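Local coordinates for protein cellulose hydrolase (Bacillus licheniformis, PDB 4YZT) that hydrolyses beta-1,4-glucosidic linkages of cellulose as a family 5 endoglucanase, here with cellotetraose bound, at residues I123-G127 with T164-Q170; V256-V261 with K296-V300. All blocks are in the same frame, centred on the assembly; numbering follows the deposited sequence.

Contact 1: residues I123-G127 with T164-Q170; sequences ISRMG and TGMSAYQ
The turn after helix 118-123 meets the loop leading from strand 155-158 into helix 168-184, on the C-terminal side of the beta/alpha barrel, combining close approach at two glycines with side-chain packing and an amide bond. Residues 125-127 have helical phi/psi (Met126 N to Ile123 O, 2.9 Å). CA atoms of Ser124 and Gly165 lie 4.3 Å apart, of Gly127 and Met166 4.5 Å. An ideal CB at Gly165 (phi 80°) would clash with Ser124 O, at Gly127 with Gly165 O. Gly127 N gives a weak hydrogen bond to Gly165 O (3.0 Å). Ser167 N-caps helix 168-184 in a capping box: Gln170 N to Ser167 OG 3.1 Å, Ser167 N to Gln170 OE1 2.9 Å. Gln170 (m, t) also bonds across, NE2 to Met126 O at 3.0 Å. Met126 (m, m, m) CB packs on Met166 (p, t, p) CB at 3.8 Å; Ile123 CG2 lies 4.1 Å from Met166 CE. Ile123 and Met126 rest on helix 130-147, whose first residue, Gln130, accepts a second hydrogen bond from Gln170 NE2.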
loop_
_atom_site.group_PDB
_atom_site.type_symbol
_atom_site.label_atom_id
_atom_site.label_comp_id
_atom_site.label_asym_id
_atom_site.label_seq_id
_atom_site.Cartn_x
_atom_site.Cartn_y
_atom_site.Cartn_z
ATOM N N ILE A 123 9.666 -21.492 7.711
ATOM C CA ILE A 123 10.571 -21.750 6.580
ATOM C C ILE A 123 11.973 -21.159 6.838
ATOM O O ILE A 123 12.978 -21.692 6.349
ATOM C CB ILE A 123 9.980 -21.218 5.261
ATOM C CG1 ILE A 123 8.655 -21.941 4.959
ATOM C CG2 ILE A 123 10.937 -21.438 4.091
ATOM C CD1 ILE A 123 7.954 -21.430 3.719
ATOM N N SER A 124 12.059 -20.105 7.649
ATOM C CA SER A 124 13.359 -19.471 7.913
ATOM C C SER A 124 14.269 -20.334 8.806
ATOM O O SER A 124 15.416 -19.972 9.080
ATOM C CB SER A 124 13.159 -18.085 8.538
ATOM O OG SER A 124 12.409 -18.193 9.733
ATOM N N ARG A 125 13.765 -21.488 9.229
ATOM C CA ARG A 125 14.598 -22.503 9.864
ATOM C C ARG A 125 15.518 -23.207 8.849
ATOM O O ARG A 125 16.359 -24.035 9.237
ATOM C CB ARG A 125 13.719 -23.535 10.578
ATOM C CG ARG A 125 13.156 -23.054 11.896
ATOM N N MET A 126 15.349 -22.888 7.561
ATOM C CA MET A 126 16.195 -23.445 6.489
ATOM C C MET A 126 17.694 -23.346 6.775
ATOM O O MET A 126 18.434 -24.294 6.530
ATOM C CB MET A 126 15.911 -22.749 5.149
ATOM C CG MET A 126 14.775 -23.354 4.358
ATOM S SD MET A 126 15.232 -24.928 3.604
ATOM C CE MET A 126 16.347 -24.378 2.315
ATOM N N GLY A 127 18.142 -22.197 7.274
ATOM C CA GLY A 127 19.565 -22.012 7.520
ATOM C C GLY A 127 20.145 -23.011 8.509
ATOM O O GLY A 127 21.192 -23.612 8.262
ATOM N N THR A 164 13.235 -15.756 3.882
ATOM C CA THR A 164 14.329 -15.268 4.714
ATOM C C THR A 164 14.987 -16.392 5.536
ATOM O O THR A 164 14.483 -17.516 5.589
ATOM C CB THR A 164 13.819 -14.165 5.641
ATOM O OG1 THR A 164 14.929 -13.512 6.260
ATOM C CG2 THR A 164 12.877 -14.761 6.686
ATOM N N GLY A 165 16.130 -16.099 6.147
ATOM C CA GLY A 165 16.763 -17.033 7.074
ATOM C C GLY A 165 17.546 -18.142 6.396
ATOM O O GLY A 165 17.818 -19.181 7.001
ATOM N N MET A 166 17.914 -17.919 5.136
ATOM C CA MET A 166 18.686 -18.892 4.368
ATOM C C MET A 166 19.649 -18.136 3.459
ATOM O O MET A 166 19.482 -16.941 3.239
ATOM C CB MET A 166 17.763 -19.797 3.544
ATOM C CG MET A 166 17.106 -19.102 2.354
ATOM S SD MET A 166 15.777 -20.082 1.604
ATOM C CE MET A 166 14.418 -19.696 2.729
ATOM N N SER A 167 20.656 -18.825 2.935
ATOM C CA SER A 167 21.606 -18.199 2.025
ATOM C C SER A 167 21.003 -18.038 0.628
ATOM O O SER A 167 19.931 -18.569 0.342
ATOM C CB SER A 167 22.892 -19.022 1.947
ATOM O OG SER A 167 22.660 -20.261 1.294
ATOM N N ALA A 168 21.689 -17.291 -0.233
ATOM C CA ALA A 168 21.238 -17.111 -1.605
ATOM C C ALA A 168 21.269 -18.446 -2.336
ATOM O O ALA A 168 20.429 -18.722 -3.192
ATOM C CB ALA A 168 22.101 -16.085 -2.324
ATOM N N TYR A 169 22.238 -19.276 -1.981
ATOM C CA TYR A 169 22.364 -20.608 -2.558
ATOM C C TYR A 169 21.171 -21.476 -2.186
ATOM O O TYR A 169 20.626 -22.202 -3.022
ATOM C CB TYR A 169 23.655 -21.274 -2.085
ATOM C CG TYR A 169 23.856 -22.637 -2.664
ATOM C CD1 TYR A 169 24.573 -22.798 -3.843
ATOM C CD2 TYR A 169 23.345 -23.771 -2.042
ATOM C CE1 TYR A 169 24.768 -24.040 -4.393
ATOM C CE2 TYR A 169 23.535 -25.027 -2.590
ATOM C CZ TYR A 169 24.248 -25.152 -3.769
ATOM O OH TYR A 169 24.472 -26.389 -4.344
ATOM N N GLN A 170 20.783 -21.409 -0.915
ATOM C CA GLN A 170 19.644 -22.173 -0.428
ATOM C C GLN A 170 18.340 -21.717 -1.071
ATOM O O GLN A 170 17.457 -22.523 -1.366
ATOM C CB GLN A 170 19.544 -22.044 1.088
ATOM C CG GLN A 170 20.600 -22.817 1.850
ATOM C CD GLN A 170 20.398 -22.677 3.342
ATOM O OE1 GLN A 170 20.535 -21.584 3.892
ATOM N NE2 GLN A 170 20.036 -23.778 4.002
#

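Contact 2: residues V256-V261 with K296-V300; sequences VYEKFV and KYQMV
Gln298, a non-glycine residue in the left-handed helical region (phi/psi 58°/43°), turns the chain out of helix 280-296 as the C-prime residue of a Schellman motif and points CA to CB toward helix 243-261. That helix ends in a wider pi-type turn, Val256 O accepting from Phe260 N (3.1 Å) and weakly from Val261 N (3.3 Å). CA atoms lie 5.9 Å apart for Tyr257 and Tyr297, 7.2 Å for Val261 and Gln298. Tyr257 (chi1 t) and Tyr297 (chi1 m) pair obliquely, ring centroids 5.2 Å apart, planes at 50°, Tyr257 CG to Tyr297 CD1 3.4 Å. In this (beta/alpha)8 barrel, helix 243-261 packs outside the start of the eighth strand, 299-303. Met299, extended (m, t, t), places its CE 3.7 Å from Val256 CB, 4.1 Å from Val261 CG2 and 3.4 Å from Tyr257 N. Val261 CG1 lies 3.9 Å from Gln298 CB. Tyr297 OH is hydrogen-bonded to Glu250 OE2, two turns earlier in helix 243-261, while Val267 of the adjacent strand touches both Val261 and Met299.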
loop_
_atom_site.group_PDB
_atom_site.type_symbol
_atom_site.label_atom_id
_atom_site.label_comp_id
_atom_site.label_asym_id
_atom_site.label_seq_id
_atom_site.Cartn_x
_atom_site.Cartn_y
_atom_site.Cartn_z
ATOM N N VAL A 256 15.850 -4.092 -13.742
ATOM C CA VAL A 256 15.115 -5.359 -13.771
ATOM C C VAL A 256 14.579 -5.575 -15.180
ATOM O O VAL A 256 14.571 -6.698 -15.696
ATOM C CB VAL A 256 13.963 -5.389 -12.738
ATOM C CG1 VAL A 256 13.142 -6.665 -12.869
ATOM C CG2 VAL A 256 14.525 -5.272 -11.327
ATOM N N TYR A 257 14.150 -4.487 -15.808
ATOM C CA TYR A 257 13.795 -4.542 -17.212
ATOM C C TYR A 257 15.008 -4.942 -18.049
ATOM O O TYR A 257 14.918 -5.806 -18.916
ATOM C CB TYR A 257 13.246 -3.197 -17.685
ATOM C CG TYR A 257 13.122 -3.125 -19.175
ATOM C CD1 TYR A 257 12.054 -3.727 -19.824
ATOM C CD2 TYR A 257 14.071 -2.463 -19.938
ATOM C CE1 TYR A 257 11.930 -3.675 -21.198
ATOM C CE2 TYR A 257 13.961 -2.405 -21.317
ATOM C CZ TYR A 257 12.885 -3.013 -21.940
ATOM O OH TYR A 257 12.757 -2.957 -23.308
ATOM N N GLU A 258 16.152 -4.322 -17.788
ATOM C CA GLU A 258 17.310 -4.562 -18.638
ATOM C C GLU A 258 17.883 -5.978 -18.507
ATOM O O GLU A 258 18.296 -6.569 -19.500
ATOM C CB GLU A 258 18.404 -3.530 -18.343
ATOM C CG GLU A 258 18.027 -2.080 -18.667
ATOM C CD GLU A 258 19.094 -1.092 -18.198
ATOM O OE1 GLU A 258 19.695 -0.400 -19.048
ATOM O OE2 GLU A 258 19.343 -1.023 -16.976
ATOM N N LYS A 259 17.917 -6.523 -17.295
ATOM C CA LYS A 259 18.510 -7.846 -17.088
ATOM C C LYS A 259 17.553 -8.962 -17.462
ATOM O O LYS A 259 17.979 -9.993 -17.989
ATOM C CB LYS A 259 18.959 -8.037 -15.629
ATOM C CG LYS A 259 19.724 -9.351 -15.416
ATOM C CD LYS A 259 20.395 -9.431 -14.056
ATOM C CE LYS A 259 21.331 -10.628 -13.995
ATOM N NZ LYS A 259 22.232 -10.536 -12.813
ATOM N N PHE A 260 16.268 -8.755 -17.196
ATOM C CA PHE A 260 15.316 -9.861 -17.269
ATOM C C PHE A 260 14.207 -9.671 -18.291
ATOM O O PHE A 260 14.018 -10.531 -19.143
ATOM C CB PHE A 260 14.702 -10.117 -15.895
ATOM C CG PHE A 260 15.702 -10.604 -14.863
ATOM C CD1 PHE A 260 16.391 -11.792 -15.053
ATOM C CD2 PHE A 260 15.928 -9.881 -13.698
ATOM C CE1 PHE A 260 17.319 -12.244 -14.111
ATOM C CE2 PHE A 260 16.831 -10.330 -12.743
ATOM C CZ PHE A 260 17.534 -11.510 -12.948
ATOM N N VAL A 261 13.465 -8.567 -18.207
ATOM C CA VAL A 261 12.277 -8.421 -19.045
ATOM C C VAL A 261 12.643 -8.434 -20.524
ATOM O O VAL A 261 12.019 -9.144 -21.315
ATOM C CB VAL A 261 11.482 -7.120 -18.730
ATOM C CG1 VAL A 261 10.311 -6.959 -19.703
ATOM C CG2 VAL A 261 10.964 -7.121 -17.292
ATOM N N LYS A 296 5.358 0.825 -18.282
ATOM C CA LYS A 296 6.400 1.146 -19.262
ATOM C C LYS A 296 7.415 0.018 -19.401
ATOM O O LYS A 296 7.884 -0.287 -20.507
ATOM C CB LYS A 296 7.118 2.435 -18.853
ATOM C CG LYS A 296 8.327 2.827 -19.709
ATOM C CD LYS A 296 8.986 4.081 -19.114
ATOM C CE LYS A 296 10.096 4.627 -19.975
ATOM N NZ LYS A 296 10.771 5.788 -19.316
ATOM N N TYR A 297 7.771 -0.593 -18.275
ATOM C CA TYR A 297 8.809 -1.618 -18.308
ATOM C C TYR A 297 8.215 -3.028 -18.305
ATOM O O TYR A 297 8.912 -3.997 -18.023
ATOM C CB TYR A 297 9.793 -1.415 -17.150
ATOM C CG TYR A 297 10.676 -0.194 -17.368
ATOM C CD1 TYR A 297 11.606 -0.166 -18.397
ATOM C CD2 TYR A 297 10.569 0.932 -16.554
ATOM C CE1 TYR A 297 12.407 0.945 -18.618
ATOM C CE2 TYR A 297 11.372 2.051 -16.770
ATOM C CZ TYR A 297 12.292 2.038 -17.801
ATOM O OH TYR A 297 13.087 3.138 -18.037
ATOM N N GLN A 298 6.933 -3.123 -18.651
ATOM C CA GLN A 298 6.254 -4.410 -18.805
ATOM C C GLN A 298 6.271 -5.294 -17.549
ATOM O O GLN A 298 6.470 -6.510 -17.648
ATOM C CB GLN A 298 6.868 -5.183 -19.976
ATOM C CG GLN A 298 6.896 -4.389 -21.279
ATOM C CD GLN A 298 7.696 -5.094 -22.351
ATOM O OE1 GLN A 298 7.584 -6.302 -22.522
ATOM N NE2 GLN A 298 8.525 -4.349 -23.062
ATOM N N MET A 299 6.025 -4.686 -16.388
ATOM C CA MET A 299 5.950 -5.397 -15.116
ATOM C C MET A 299 4.546 -5.292 -14.532
ATOM O O MET A 299 3.994 -4.202 -14.442
ATOM C CB MET A 299 6.963 -4.828 -14.123
ATOM C CG MET A 299 8.381 -4.888 -14.630
ATOM S SD MET A 299 9.410 -3.768 -13.701
ATOM C CE MET A 299 10.989 -4.101 -14.485
ATOM N N VAL A 300 3.967 -6.425 -14.152
ATOM C CA VAL A 300 2.607 -6.443 -13.626
ATOM C C VAL A 300 2.600 -5.904 -12.191
ATOM O O VAL A 300 3.237 -6.480 -11.307
ATOM C CB VAL A 300 2.029 -7.864 -13.633
ATOM C CG1 VAL A 300 0.639 -7.894 -12.983
ATOM C CG2 VAL A 300 1.998 -8.451 -15.043
#

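Both contacts belong to the parallel eight-stranded barrel of the family 5 module and come in series, contact 1 closing before contact 2 opens. Their centres are about 27 Å apart and their nearest atoms about 12 Å. They lie at opposite ends of the barrel: contact 1 joins the connections that leave the C-terminal ends of strands 110-114 and 155-158, whereas contact 2 lies where strand 299-303 begins. In this fold the C-terminal strand ends carry the active site, so contact 1 is on the substrate side, the Thr164 side chain about 11 Å from a bound glucose unit, and contact 2 at the remote end. The chain around 199-209 reaches both, Leu199 and Glu200 touching contact 1, helix 203-208 contact 2.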